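Core protein VP7 (African horsesickness virus, PDB 1AHS) forms, as a homotrimer, the surface of the viral core and binds the structural protein VP3, this chain being its top domain. Local coordinates at residues B[43-46]-B[47-51]. Residues are numbered along the deposited sequence; the frame is centred on the assembly and turned at random.
Sequences GQVN and ALLAP
Val-45 O takes two backbone N-H groups from the turn that follows it. Leu-49 N, 3.1 Å from Val-45 O, donates nearly straight on in an i to i+4 bond. Leu-48 N makes the i to i+3 bond to the same Val-45 O from above the carbonyl plane, and is more bent, at 136° at the hydrogen. One residue along, Ala-50 N reaches Asn-46 O at 3.0 Å and makes a second i to i+4 bond. This is a single short helical turn, 46-49, with Val-45 at the N-cap position, set directly on the end of strand 41-44, an outermost strand of a four-stranded antiparallel sheet in the beta-sandwich top domain of VP7. The side chain of Asn-46 turns from the helix to strand 106-110 and the loop just before it: with CG beside the backbone N (chi1 -78°), its OD1 accepts from Val-106 N and its ND2 donates to Ala-104 O. At the other end, the carbonyls of Leu-48 and Leu-49 are taken up by the hydroxyls of Tyr-27 and Tyr-4. Val-45 CG1 meets Leu-49 CG at 3.6 Å, both residues being buried; Trp-100 of strand 98-100 touches Asn-46, Leu-49 and Ala-50.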
ATOM      1  N   GLY B  43      20.651  -8.698  -9.046  1.00 26.69           N
ATOM      2  CA  GLY B  43      21.273  -8.068  -7.895  1.00 25.35           C
ATOM      3  C   GLY B  43      20.975  -8.906  -6.679  1.00 28.21           C
ATOM      4  O   GLY B  43      20.247  -9.899  -6.794  1.00 31.53           O
ATOM      5  N   GLN B  44      21.596  -8.556  -5.550  1.00 33.06           N
ATOM      6  CA  GLN B  44      21.428  -9.253  -4.260  1.00 34.30           C
ATOM      7  C   GLN B  44      20.672  -8.269  -3.373  1.00 34.69           C
ATOM      8  O   GLN B  44      20.975  -7.084  -3.338  1.00 40.61           O
ATOM      9  CB  GLN B  44      22.770  -9.639  -3.626  1.00 37.87           C
ATOM     10  CG  GLN B  44      22.632 -10.693  -2.506  1.00 48.18           C
ATOM     11  CD  GLN B  44      23.943 -11.022  -1.839  1.00 49.96           C
ATOM     12  OE1 GLN B  44      24.304 -10.428  -0.821  1.00 54.60           O
ATOM     13  NE2 GLN B  44      24.677 -11.956  -2.420  1.00 50.65           N
ATOM     14  N   VAL B  45      19.808  -8.782  -2.529  1.00 33.80           N
ATOM     15  CA  VAL B  45      18.924  -7.919  -1.801  1.00 32.33           C
ATOM     16  C   VAL B  45      18.949  -8.125  -0.283  1.00 32.81           C
ATOM     17  O   VAL B  45      18.091  -7.638   0.461  1.00 33.33           O
ATOM     18  CB  VAL B  45      17.565  -8.161  -2.517  1.00 31.84           C
ATOM     19  CG1 VAL B  45      16.525  -8.733  -1.639  1.00 31.34           C
ATOM     20  CG2 VAL B  45      17.176  -6.968  -3.347  1.00 31.20           C
ATOM     21  N   ASN B  46      20.012  -8.768   0.183  1.00 33.21           N
ATOM     22  CA  ASN B  46      20.170  -9.043   1.609  1.00 35.51           C
ATOM     23  C   ASN B  46      20.047  -7.782   2.461  1.00 33.07           C
ATOM     24  O   ASN B  46      19.193  -7.713   3.310  1.00 36.15           O
ATOM     25  CB  ASN B  46      21.509  -9.727   1.880  1.00 33.20           C
ATOM     26  CG  ASN B  46      21.487 -11.175   1.526  1.00 35.37           C
ATOM     27  OD1 ASN B  46      21.526 -11.536   0.348  1.00 36.67           O
ATOM     28  ND2 ASN B  46      21.372 -12.025   2.534  1.00 35.60           N
ATOM     29  N   ALA B  47      20.870  -6.778   2.194  1.00 31.81           N
ATOM     30  CA  ALA B  47      20.864  -5.530   2.947  1.00 32.94           C
ATOM     31  C   ALA B  47      19.502  -4.900   3.097  1.00 34.66           C
ATOM     32  O   ALA B  47      19.250  -4.182   4.061  1.00 37.59           O
ATOM     33  CB  ALA B  47      21.791  -4.532   2.288  1.00 32.75           C
ATOM     34  N   LEU B  48      18.632  -5.174   2.137  1.00 31.10           N
ATOM     35  CA  LEU B  48      17.299  -4.611   2.119  1.00 25.54           C
ATOM     36  C   LEU B  48      16.305  -5.411   2.949  1.00 26.33           C
ATOM     37  O   LEU B  48      15.586  -4.826   3.750  1.00 24.59           O
ATOM     38  CB  LEU B  48      16.853  -4.510   0.657  1.00 28.68           C
ATOM     39  CG  LEU B  48      15.705  -3.657   0.079  1.00 29.82           C
ATOM     40  CD1 LEU B  48      14.514  -4.500  -0.337  1.00 29.58           C
ATOM     41  CD2 LEU B  48      15.325  -2.529   0.986  1.00 28.55           C
ATOM     42  N   LEU B  49      16.284  -6.741   2.795  1.00 23.57           N
ATOM     43  CA  LEU B  49      15.330  -7.585   3.517  1.00 21.62           C
ATOM     44  C   LEU B  49      15.667  -7.901   4.937  1.00 26.37           C
ATOM     45  O   LEU B  49      14.809  -8.267   5.713  1.00 26.87           O
ATOM     46  CB  LEU B  49      15.138  -8.899   2.806  1.00 23.44           C
ATOM     47  CG  LEU B  49      14.561  -8.836   1.402  1.00 26.99           C
ATOM     48  CD1 LEU B  49      14.187 -10.257   1.041  1.00 20.80           C
ATOM     49  CD2 LEU B  49      13.337  -7.925   1.373  1.00 21.48           C
ATOM     50  N   ALA B  50      16.931  -7.800   5.275  1.00 30.64           N
ATOM     51  CA  ALA B  50      17.373  -8.085   6.598  1.00 34.36           C
ATOM     52  C   ALA B  50      17.017  -7.041   7.602  1.00 43.07           C
ATOM     53  O   ALA B  50      17.375  -5.845   7.458  1.00 44.50           O
ATOM     54  CB  ALA B  50      18.813  -8.258   6.607  1.00 33.26           C
ATOM     55  N   PRO B  51      16.378  -7.499   8.696  1.00 50.45           N
ATOM     56  CA  PRO B  51      15.924  -6.713   9.857  1.00 55.60           C
ATOM     57  C   PRO B  51      17.232  -6.282  10.515  1.00 56.09           C
ATOM     58  O   PRO B  51      18.272  -6.925  10.276  1.00 57.19           O
ATOM     59  CB  PRO B  51      15.200  -7.760  10.720  1.00 57.49           C
ATOM     60  CG  PRO B  51      15.893  -9.044  10.379  1.00 58.34           C
ATOM     61  CD  PRO B  51      16.085  -8.935   8.882  1.00 54.18           C
TER